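Local structure of prolyl-tRNA synthetase (Giardia lamblia ATCC 50803, 3IAL) at residues F28-M32 with K160-R164; E201-K205 with C280-H285; V235-A239 with R276-C280. The protein probably charges tRNA(Pro) with proline at the expense of ATP by way of a prolyl-adenylate, the intermediate bound in this structure. All blocks are in the same frame, centred on the assembly; numbering follows the deposited sequence.

Interaction 1. Residues F28-M32 with K160-R164; sequences FDAIM and KPLIR. With PR8 (5'-O-[(R)-hydroxy{[(2S)-pyrrolidin-2-ylcarbonyl]oxy}phosphoryl]adenosine), chain H.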
loop_
_atom_site.group_PDB
_atom_site.type_symbol
_atom_site.label_atom_id
_atom_site.label_comp_id
_atom_site.label_asym_id
_atom_site.label_seq_id
_atom_site.Cartn_x
_atom_site.Cartn_y
_atom_site.Cartn_z
ATOM N N PHE B 28 0.001 13.936 -23.698
ATOM C CA PHE B 28 -0.318 13.080 -22.551
ATOM C C PHE B 28 -0.370 11.605 -22.931
ATOM O O PHE B 28 0.285 10.780 -22.294
ATOM C CB PHE B 28 -1.651 13.501 -21.925
ATOM C CG PHE B 28 -1.974 12.790 -20.646
ATOM C CD1 PHE B 28 -1.542 13.297 -19.430
ATOM C CD2 PHE B 28 -2.716 11.609 -20.656
ATOM C CE1 PHE B 28 -1.853 12.653 -18.231
ATOM C CE2 PHE B 28 -3.021 10.950 -19.468
ATOM C CZ PHE B 28 -2.589 11.475 -18.251
ATOM N N ASP B 29 -1.139 11.278 -23.969
ATOM C CA ASP B 29 -1.245 9.894 -24.437
ATOM C C ASP B 29 0.104 9.307 -24.835
ATOM O O ASP B 29 0.417 8.171 -24.468
ATOM C CB ASP B 29 -2.210 9.780 -25.621
ATOM C CG ASP B 29 -3.662 9.967 -25.218
ATOM O OD1 ASP B 29 -4.003 9.788 -24.023
ATOM O OD2 ASP B 29 -4.462 10.303 -26.112
ATOM N N ALA B 30 0.903 10.078 -25.574
ATOM C CA ALA B 30 2.209 9.606 -26.021
ATOM C C ALA B 30 3.182 9.421 -24.832
ATOM O O ALA B 30 3.874 8.403 -24.743
ATOM C CB ALA B 30 2.799 10.558 -27.066
ATOM N N ILE B 31 3.222 10.379 -23.912
ATOM C CA ILE B 31 4.112 10.244 -22.756
ATOM C C ILE B 31 3.710 9.058 -21.857
ATOM O O ILE B 31 4.584 8.395 -21.311
ATOM C CB ILE B 31 4.262 11.563 -21.944
ATOM C CG1 ILE B 31 5.560 11.545 -21.120
ATOM C CG2 ILE B 31 3.047 11.796 -21.035
ATOM C CD1 ILE B 31 6.828 11.153 -21.923
ATOM N N MET B 32 2.407 8.774 -21.730
ATOM C CA MET B 32 1.936 7.609 -20.953
ATOM C C MET B 32 2.596 6.336 -21.456
ATOM O O MET B 32 3.063 5.512 -20.659
ATOM C CB MET B 32 0.415 7.413 -21.050
ATOM C CG MET B 32 -0.463 8.389 -20.289
ATOM S SD MET B 32 -0.225 8.412 -18.507
ATOM C CE MET B 32 0.699 9.933 -18.343
ATOM N N LYS B 160 -9.373 7.951 -20.176
ATOM C CA LYS B 160 -8.031 8.488 -20.334
ATOM C C LYS B 160 -7.270 8.064 -19.083
ATOM O O LYS B 160 -7.749 8.300 -17.970
ATOM C CB LYS B 160 -8.089 10.024 -20.460
ATOM C CG LYS B 160 -6.764 10.724 -20.851
ATOM C CD LYS B 160 -7.041 12.125 -21.451
ATOM C CE LYS B 160 -5.766 12.877 -21.903
ATOM N NZ LYS B 160 -5.202 12.462 -23.254
ATOM N N PRO B 161 -6.098 7.420 -19.242
ATOM C CA PRO B 161 -5.319 6.975 -18.080
ATOM C C PRO B 161 -5.162 8.049 -17.007
ATOM O O PRO B 161 -4.904 9.208 -17.331
ATOM C CB PRO B 161 -3.956 6.629 -18.686
ATOM C CG PRO B 161 -4.277 6.196 -20.044
ATOM C CD PRO B 161 -5.439 7.042 -20.496
ATOM N N LEU B 162 -5.338 7.647 -15.744
ATOM C CA LEU B 162 -5.166 8.515 -14.575
ATOM C C LEU B 162 -6.302 9.526 -14.371
ATOM O O LEU B 162 -6.633 9.848 -13.238
ATOM C CB LEU B 162 -3.821 9.256 -14.602
ATOM C CG LEU B 162 -2.565 8.446 -14.910
ATOM C CD1 LEU B 162 -1.350 9.331 -14.845
ATOM C CD2 LEU B 162 -2.417 7.286 -13.934
ATOM N N ILE B 163 -6.886 10.016 -15.457
ATOM C CA ILE B 163 -7.822 11.142 -15.420
ATOM C C ILE B 163 -9.279 10.670 -15.393
ATOM O O ILE B 163 -10.070 11.172 -14.612
ATOM C CB ILE B 163 -7.562 12.095 -16.630
ATOM C CG1 ILE B 163 -6.273 12.887 -16.398
ATOM C CG2 ILE B 163 -8.729 13.039 -16.871
ATOM C CD1 ILE B 163 -5.740 13.553 -17.637
ATOM N N ARG B 164 -9.624 9.717 -16.253
ATOM C CA ARG B 164 -10.979 9.162 -16.315
ATOM C C ARG B 164 -10.895 7.673 -16.604
ATOM O O ARG B 164 -10.802 7.279 -17.756
ATOM C CB ARG B 164 -11.813 9.825 -17.424
ATOM C CG ARG B 164 -12.445 11.155 -17.062
ATOM C CD ARG B 164 -13.594 11.477 -18.028
ATOM N NE ARG B 164 -13.134 11.438 -19.419
ATOM C CZ ARG B 164 -12.759 12.494 -20.139
ATOM N NH1 ARG B 164 -12.809 13.725 -19.634
ATOM N NH2 ARG B 164 -12.338 12.318 -21.389
HETATM C C PR8 H . -15.652 11.333 -2.973
HETATM N N PR8 H . -16.083 9.668 -1.276
HETATM O O PR8 H . -15.796 10.393 -3.756
HETATM P P PR8 H . -15.129 12.818 -4.896
HETATM N N1 PR8 H . -10.899 8.671 -12.596
HETATM C C2 PR8 H . -9.910 9.109 -11.824
HETATM N N3 PR8 H . -10.135 9.804 -10.707
HETATM C C4 PR8 H . -11.375 10.094 -10.314
HETATM C C5 PR8 H . -12.436 9.660 -11.102
HETATM C C6 PR8 H . -12.177 8.932 -12.260
HETATM N N6 PR8 H . -13.184 8.502 -13.022
HETATM N N7 PR8 H . -13.556 10.063 -10.516
HETATM C C8 PR8 H . -13.223 10.725 -9.405
HETATM N N9 PR8 H . -11.890 10.756 -9.278
HETATM C CA PR8 H . -15.757 11.091 -1.468
HETATM C CB PR8 H . -14.395 11.323 -0.835
HETATM C CD PR8 H . -15.145 9.132 -0.296
HETATM C CG PR8 H . -13.853 9.909 -0.581
HETATM C "C1'" PR8 H . -11.155 11.419 -8.153
HETATM O O10 PR8 H . -15.423 12.628 -3.320
HETATM O O1P PR8 H . -16.338 12.652 -5.743
HETATM C "C2'" PR8 H . -11.287 12.961 -8.184
HETATM O "O2'" PR8 H . -10.032 13.567 -7.839
HETATM O O2P PR8 H . -14.546 14.308 -5.033
HETATM C "C3'" PR8 H . -12.249 13.238 -7.053
HETATM O "O3'" PR8 H . -12.068 14.568 -6.560
HETATM C "C4'" PR8 H . -11.693 12.228 -6.067
HETATM O "O4'" PR8 H . -11.716 11.020 -6.861
HETATM C "C5'" PR8 H . -12.605 12.158 -4.861
HETATM O "O5'" PR8 H . -13.919 11.823 -5.260
#

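Interaction 2. Residues E201-K205 with C280-H285; sequences ELCFK and CALSIH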
loop_
_atom_site.group_PDB
_atom_site.type_symbol
_atom_site.label_atom_id
_atom_site.label_comp_id
_atom_site.label_asym_id
_atom_site.label_seq_id
_atom_site.Cartn_x
_atom_site.Cartn_y
_atom_site.Cartn_z
ATOM N N GLU B 201 5.208 19.258 -2.041
ATOM C CA GLU B 201 5.889 18.084 -2.594
ATOM C C GLU B 201 5.799 17.959 -4.123
ATOM O O GLU B 201 6.823 17.757 -4.778
ATOM C CB GLU B 201 5.396 16.814 -1.897
ATOM C CG GLU B 201 5.757 16.775 -0.396
ATOM C CD GLU B 201 7.260 16.653 -0.136
ATOM O OE1 GLU B 201 7.917 15.798 -0.756
ATOM O OE2 GLU B 201 7.781 17.407 0.707
ATOM N N LEU B 202 4.606 18.103 -4.698
ATOM C CA LEU B 202 4.448 17.971 -6.155
ATOM C C LEU B 202 4.535 19.289 -6.904
ATOM O O LEU B 202 4.390 19.310 -8.120
ATOM C CB LEU B 202 3.146 17.247 -6.513
ATOM C CG LEU B 202 3.066 15.821 -5.977
ATOM C CD1 LEU B 202 1.683 15.249 -6.278
ATOM C CD2 LEU B 202 4.190 14.943 -6.548
ATOM N N CYS B 203 4.785 20.378 -6.179
ATOM C CA CYS B 203 5.085 21.677 -6.785
ATOM C C CYS B 203 4.048 22.224 -7.760
ATOM O O CYS B 203 4.415 22.886 -8.731
ATOM C CB CYS B 203 6.443 21.616 -7.490
ATOM S SG CYS B 203 7.781 21.092 -6.431
ATOM N N PHE B 204 2.764 21.965 -7.518
ATOM C CA PHE B 204 1.697 22.600 -8.310
ATOM C C PHE B 204 0.566 23.143 -7.429
ATOM O O PHE B 204 0.538 22.917 -6.222
ATOM C CB PHE B 204 1.172 21.664 -9.414
ATOM C CG PHE B 204 0.303 20.537 -8.915
ATOM C CD1 PHE B 204 -1.057 20.726 -8.717
ATOM C CD2 PHE B 204 0.847 19.280 -8.659
ATOM C CE1 PHE B 204 -1.866 19.684 -8.262
ATOM C CE2 PHE B 204 0.043 18.233 -8.196
ATOM C CZ PHE B 204 -1.310 18.435 -8.001
ATOM N N LYS B 205 -0.347 23.871 -8.055
ATOM C CA LYS B 205 -1.395 24.605 -7.368
ATOM C C LYS B 205 -2.748 24.248 -7.972
ATOM O O LYS B 205 -2.846 23.948 -9.157
ATOM C CB LYS B 205 -1.142 26.110 -7.543
ATOM C CG LYS B 205 -1.970 26.990 -6.653
ATOM C CD LYS B 205 -1.667 28.447 -6.884
ATOM C CE LYS B 205 -2.700 29.331 -6.187
ATOM N NZ LYS B 205 -2.414 30.791 -6.401
ATOM N N CYS B 280 -1.926 15.487 -12.690
ATOM C CA CYS B 280 -1.601 16.920 -12.577
ATOM C C CYS B 280 -0.093 17.185 -12.551
ATOM O O CYS B 280 0.416 17.960 -13.350
ATOM C CB CYS B 280 -2.238 17.532 -11.327
ATOM S SG CYS B 280 -4.024 17.750 -11.418
ATOM N N ALA B 281 0.605 16.525 -11.636
ATOM C CA ALA B 281 2.053 16.685 -11.475
ATOM C C ALA B 281 2.810 16.393 -12.765
ATOM O O ALA B 281 3.745 17.113 -13.112
ATOM C CB ALA B 281 2.557 15.785 -10.376
ATOM N N LEU B 282 2.412 15.339 -13.474
ATOM C CA LEU B 282 3.110 14.966 -14.706
ATOM C C LEU B 282 2.815 15.979 -15.805
ATOM O O LEU B 282 3.712 16.385 -16.541
ATOM C CB LEU B 282 2.723 13.563 -15.166
ATOM C CG LEU B 282 3.030 12.391 -14.216
ATOM C CD1 LEU B 282 2.654 11.101 -14.905
ATOM C CD2 LEU B 282 4.481 12.341 -13.742
ATOM N N SER B 283 1.555 16.391 -15.887
ATOM C CA SER B 283 1.067 17.189 -17.005
ATOM C C SER B 283 1.566 18.626 -16.939
ATOM O O SER B 283 1.950 19.210 -17.959
ATOM C CB SER B 283 -0.464 17.167 -17.037
ATOM O OG SER B 283 -0.961 15.864 -17.340
ATOM N N ILE B 284 1.558 19.182 -15.732
ATOM C CA ILE B 284 1.905 20.575 -15.519
ATOM C C ILE B 284 3.407 20.820 -15.668
ATOM O O ILE B 284 3.818 21.823 -16.254
ATOM C CB ILE B 284 1.429 21.060 -14.146
ATOM C CG1 ILE B 284 -0.106 21.066 -14.106
ATOM C CG2 ILE B 284 1.989 22.453 -13.860
ATOM C CD1 ILE B 284 -0.712 21.388 -12.754
ATOM N N HIS B 285 4.215 19.897 -15.157
ATOM C CA HIS B 285 5.668 20.034 -15.198
ATOM C C HIS B 285 6.293 19.529 -16.492
ATOM O O HIS B 285 7.403 19.907 -16.809
ATOM C CB HIS B 285 6.302 19.296 -14.014
ATOM C CG HIS B 285 5.844 19.807 -12.688
ATOM N ND1 HIS B 285 5.903 21.144 -12.354
ATOM C CD2 HIS B 285 5.329 19.171 -11.610
ATOM C CE1 HIS B 285 5.443 21.307 -11.131
ATOM N NE2 HIS B 285 5.081 20.127 -10.659
#

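Interaction 3. Residues V235-A239 with R276-C280; sequences VLQTA and RVLAC. With PR8 (5'-O-[(R)-hydroxy{[(2S)-pyrrolidin-2-ylcarbonyl]oxy}phosphoryl]adenosine), chain H.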
loop_
_atom_site.group_PDB
_atom_site.type_symbol
_atom_site.label_atom_id
_atom_site.label_comp_id
_atom_site.label_asym_id
_atom_site.label_seq_id
_atom_site.Cartn_x
_atom_site.Cartn_y
_atom_site.Cartn_z
ATOM N N VAL B 235 -10.089 22.383 -16.498
ATOM C CA VAL B 235 -9.748 22.079 -15.103
ATOM C C VAL B 235 -10.064 20.611 -14.776
ATOM O O VAL B 235 -10.996 20.017 -15.329
ATOM C CB VAL B 235 -10.503 22.975 -14.095
ATOM C CG1 VAL B 235 -10.105 24.434 -14.259
ATOM C CG2 VAL B 235 -12.023 22.786 -14.231
ATOM N N LEU B 236 -9.291 20.052 -13.854
ATOM C CA LEU B 236 -9.468 18.693 -13.393
ATOM C C LEU B 236 -9.731 18.718 -11.893
ATOM O O LEU B 236 -8.909 19.235 -11.137
ATOM C CB LEU B 236 -8.183 17.908 -13.690
ATOM C CG LEU B 236 -8.187 16.408 -13.400
ATOM C CD1 LEU B 236 -9.213 15.707 -14.289
ATOM C CD2 LEU B 236 -6.793 15.828 -13.603
ATOM N N GLN B 237 -10.865 18.172 -11.450
ATOM C CA GLN B 237 -11.148 18.081 -10.016
ATOM C C GLN B 237 -10.246 17.016 -9.429
ATOM O O GLN B 237 -10.380 15.832 -9.739
ATOM C CB GLN B 237 -12.613 17.747 -9.716
ATOM C CG GLN B 237 -12.915 17.698 -8.221
ATOM C CD GLN B 237 -14.311 17.217 -7.898
ATOM O OE1 GLN B 237 -15.285 17.659 -8.498
ATOM N NE2 GLN B 237 -14.416 16.314 -6.931
ATOM N N THR B 238 -9.345 17.447 -8.560
ATOM C CA THR B 238 -8.215 16.633 -8.111
ATOM C C THR B 238 -8.240 16.378 -6.601
ATOM O O THR B 238 -7.488 15.553 -6.092
ATOM C CB THR B 238 -6.912 17.333 -8.549
ATOM O OG1 THR B 238 -6.944 17.489 -9.976
ATOM C CG2 THR B 238 -5.657 16.554 -8.150
ATOM N N ALA B 239 -9.107 17.087 -5.886
ATOM C CA ALA B 239 -9.440 16.731 -4.513
ATOM C C ALA B 239 -10.922 16.967 -4.313
ATOM O O ALA B 239 -11.478 17.909 -4.867
ATOM C CB ALA B 239 -8.641 17.556 -3.526
ATOM N N ARG B 276 -5.578 11.182 -10.349
ATOM C CA ARG B 276 -5.598 12.538 -10.915
ATOM C C ARG B 276 -4.518 13.466 -10.355
ATOM O O ARG B 276 -4.084 14.382 -11.042
ATOM C CB ARG B 276 -6.968 13.182 -10.696
ATOM C CG ARG B 276 -8.041 12.563 -11.534
ATOM C CD ARG B 276 -9.358 13.244 -11.297
ATOM N NE ARG B 276 -10.312 12.915 -12.339
ATOM C CZ ARG B 276 -11.513 13.456 -12.465
ATOM N NH1 ARG B 276 -11.942 14.375 -11.598
ATOM N NH2 ARG B 276 -12.288 13.075 -13.476
ATOM N N VAL B 277 -4.105 13.248 -9.108
ATOM C CA VAL B 277 -3.012 14.026 -8.510
ATOM C C VAL B 277 -1.727 13.807 -9.322
ATOM O O VAL B 277 -1.043 14.773 -9.687
ATOM C CB VAL B 277 -2.767 13.644 -7.037
ATOM C CG1 VAL B 277 -1.649 14.495 -6.430
ATOM C CG2 VAL B 277 -4.046 13.788 -6.213
ATOM N N LEU B 278 -1.427 12.538 -9.617
ATOM C CA LEU B 278 -0.295 12.178 -10.468
ATOM C C LEU B 278 -0.471 12.774 -11.867
ATOM O O LEU B 278 0.460 13.358 -12.412
ATOM C CB LEU B 278 -0.132 10.655 -10.542
ATOM C CG LEU B 278 1.029 10.093 -11.370
ATOM C CD1 LEU B 278 2.364 10.581 -10.822
ATOM C CD2 LEU B 278 0.987 8.558 -11.415
ATOM N N ALA B 279 -1.666 12.649 -12.433
ATOM C CA ALA B 279 -1.967 13.271 -13.724
ATOM C C ALA B 279 -1.552 14.750 -13.736
ATOM O O ALA B 279 -0.893 15.199 -14.677
ATOM C CB ALA B 279 -3.437 13.131 -14.064
ATOM N N CYS B 280 -1.926 15.487 -12.690
ATOM C CA CYS B 280 -1.601 16.920 -12.577
ATOM C C CYS B 280 -0.093 17.185 -12.551
ATOM O O CYS B 280 0.416 17.960 -13.350
ATOM C CB CYS B 280 -2.238 17.532 -11.327
ATOM S SG CYS B 280 -4.024 17.750 -11.418
HETATM C C PR8 H . -15.652 11.333 -2.973
HETATM N N PR8 H . -16.083 9.668 -1.276
HETATM O O PR8 H . -15.796 10.393 -3.756
HETATM P P PR8 H . -15.129 12.818 -4.896
HETATM N N1 PR8 H . -10.899 8.671 -12.596
HETATM C C2 PR8 H . -9.910 9.109 -11.824
HETATM N N3 PR8 H . -10.135 9.804 -10.707
HETATM C C4 PR8 H . -11.375 10.094 -10.314
HETATM C C5 PR8 H . -12.436 9.660 -11.102
HETATM C C6 PR8 H . -12.177 8.932 -12.260
HETATM N N6 PR8 H . -13.184 8.502 -13.022
HETATM N N7 PR8 H . -13.556 10.063 -10.516
HETATM C C8 PR8 H . -13.223 10.725 -9.405
HETATM N N9 PR8 H . -11.890 10.756 -9.278
HETATM C CA PR8 H . -15.757 11.091 -1.468
HETATM C CB PR8 H . -14.395 11.323 -0.835
HETATM C CD PR8 H . -15.145 9.132 -0.296
HETATM C CG PR8 H . -13.853 9.909 -0.581
HETATM C "C1'" PR8 H . -11.155 11.419 -8.153
HETATM O O10 PR8 H . -15.423 12.628 -3.320
HETATM O O1P PR8 H . -16.338 12.652 -5.743
HETATM C "C2'" PR8 H . -11.287 12.961 -8.184
HETATM O "O2'" PR8 H . -10.032 13.567 -7.839
HETATM O O2P PR8 H . -14.546 14.308 -5.033
HETATM C "C3'" PR8 H . -12.249 13.238 -7.053
HETATM O "O3'" PR8 H . -12.068 14.568 -6.560
HETATM C "C4'" PR8 H . -11.693 12.228 -6.067
HETATM O "O4'" PR8 H . -11.716 11.020 -6.861
HETATM C "C5'" PR8 H . -12.605 12.158 -4.861
HETATM O "O5'" PR8 H . -13.919 11.823 -5.260
#

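Interaction 1. Residues F28-M32 with K160-R164
A backbone carbonyl set against the edge of an aromatic ring is the odd element here: F28 CE2 lies 3.3 Å from P161 O, near the ring plane, where the slightly positive ring hydrogens meet the carbonyl oxygen. The contact illustrates how a helix can pack against a compact turn instead of a second regular element. K160-R164 is knotted by backbone hydrogen bonds, K160 N to R164 O and R164 N to K160 O, both 2.9 Å. I163 and R164 thus both face K160 in a classic beta bulge, with L162 at positive phi. F28, in the t rotamer, reaches into this turn. I163 CD1 sits over one ring face in a CH-pi contact, 4.2 Å from the ring centroid, while L162 CD1 lies 4.2 Å from F28 CZ. One helical turn on, M32 SD packs 3.9 Å from L162 CD1 and 4.1 Å from P161 CB. At the margin a salt bridge, K160 NZ to D29 OD1 at 3.0 Å, closes the apolar patch. The other side of the loop faces the adenine of the prolyl-adenylate, I163 O being 3.3 Å from PR8 N1. The loop joins the antiparallel strands 143-152 and 167-177, the place of the motif 2 loop in class II synthetases. Helix 276-285 touches both partners, F28 on S283 and M32 on L282, with L162 and I163 on A279; strand 38-39 adds V38 against M32 and P161.

Interaction 2. Residues E201-K205 with C280-H285
Where helix 180-201 ends, the chain turns sharply: C203 adopts positive phi, and the next side chain, F204, swings onto helix 276-285. Within the class II synthetase core, the turn between helix 180-201 and strand 207-211 is thereby held to the motif 3 helix. F204 takes the p rotamer (chi1 74°), which lays its ring along the helix with C280 CB over one face, 3.9 Å from the ring centroid, in a CH-pi contact. C280, in the m rotamer, keeps its SG 4.9 Å from the same centroid, an oblique sulfur-aromatic approach. One turn along, I284 in the extended mt conformation brings CD1 to 3.8 Å from F204 CB, and A281 CB lies 4.2 Å from L202 CB and 4.1 Å from F204 CE2. V228 of strand 222-229 touches F204, C280 and I284, and the F198 ring also meets that of F204. H285, with chi1 at m, presents its imidazole edge to the turn: NE2 donates a hydrogen bond to L202 O at 2.8 Å, and CE1 comes within 3.1 Å of C203 O. Apolar burial along the helix is thus joined by one directed bond, which requires a proton on NE2 and supplies a side-chain donor to a carbonyl just past a helix end.

Interaction 3. Residues V235-A239 with R276-C280
This is a buried strand-to-helix contact at the floor of the active site: strand 235-245 of the antiparallel catalytic sheet passes the first turn of helix 276-285. The two short segments approach to 8.4 Å between axes, their directions 122° apart; the backbones come nearest at T238 and R276, whose CA atoms are 5.6 Å apart. R276 is central to the contact. Its nearly fully extended side chain carries the guanidinium to the strand, and NH1 donates to Q237 O at 2.8 Å. One guanidinium face is covered by the adenine of PR8, the opposite one by L236 CD1, which is 3.6 Å from R276 NE; the arginine therefore forms a layer between sheet and nucleotide, while I163 O accepts from NE. Q237 serves the ribose twice, since its backbone O accepts from PR8 O2' at 3.0 Å and NE2 donates to PR8 O3' at 2.9 Å, with OE1 bonded to R211. Behind this polar layer the packing is largely apolar: T238 CG2 lies 3.7 Å from V277 CG2, and L236 CD2 is 4.0 Å from C280 SG. T238 OG1 lies 3.3 Å from C280 SG and donates to L236 O at 2.9 Å. Strand 263-274 leading into a helix that opens with an arginine against the adenine is the signature of motif 3 in class II aminoacyl-tRNA synthetases.

Read from the N terminus, interaction 1 comes first: helix 24-34 meets the loop at 160-164, closing a long excursion of 127 residues before either of the others begins. The chain then runs through strand 167-177 and helix 180-201 to 201-205, where interaction 2 opens, to close on helix 276-285. Interaction 3 lies wholly within that span, linking strand 235-245 to the start of the same helix, and the two share C280. Interactions 1 and 3 both border PR8 and meet at I163 and R276. Helix 276-285 is thus the common element that gathers the N-terminal helix, the motif 2 loop, the post-helical turn and the catalytic sheet.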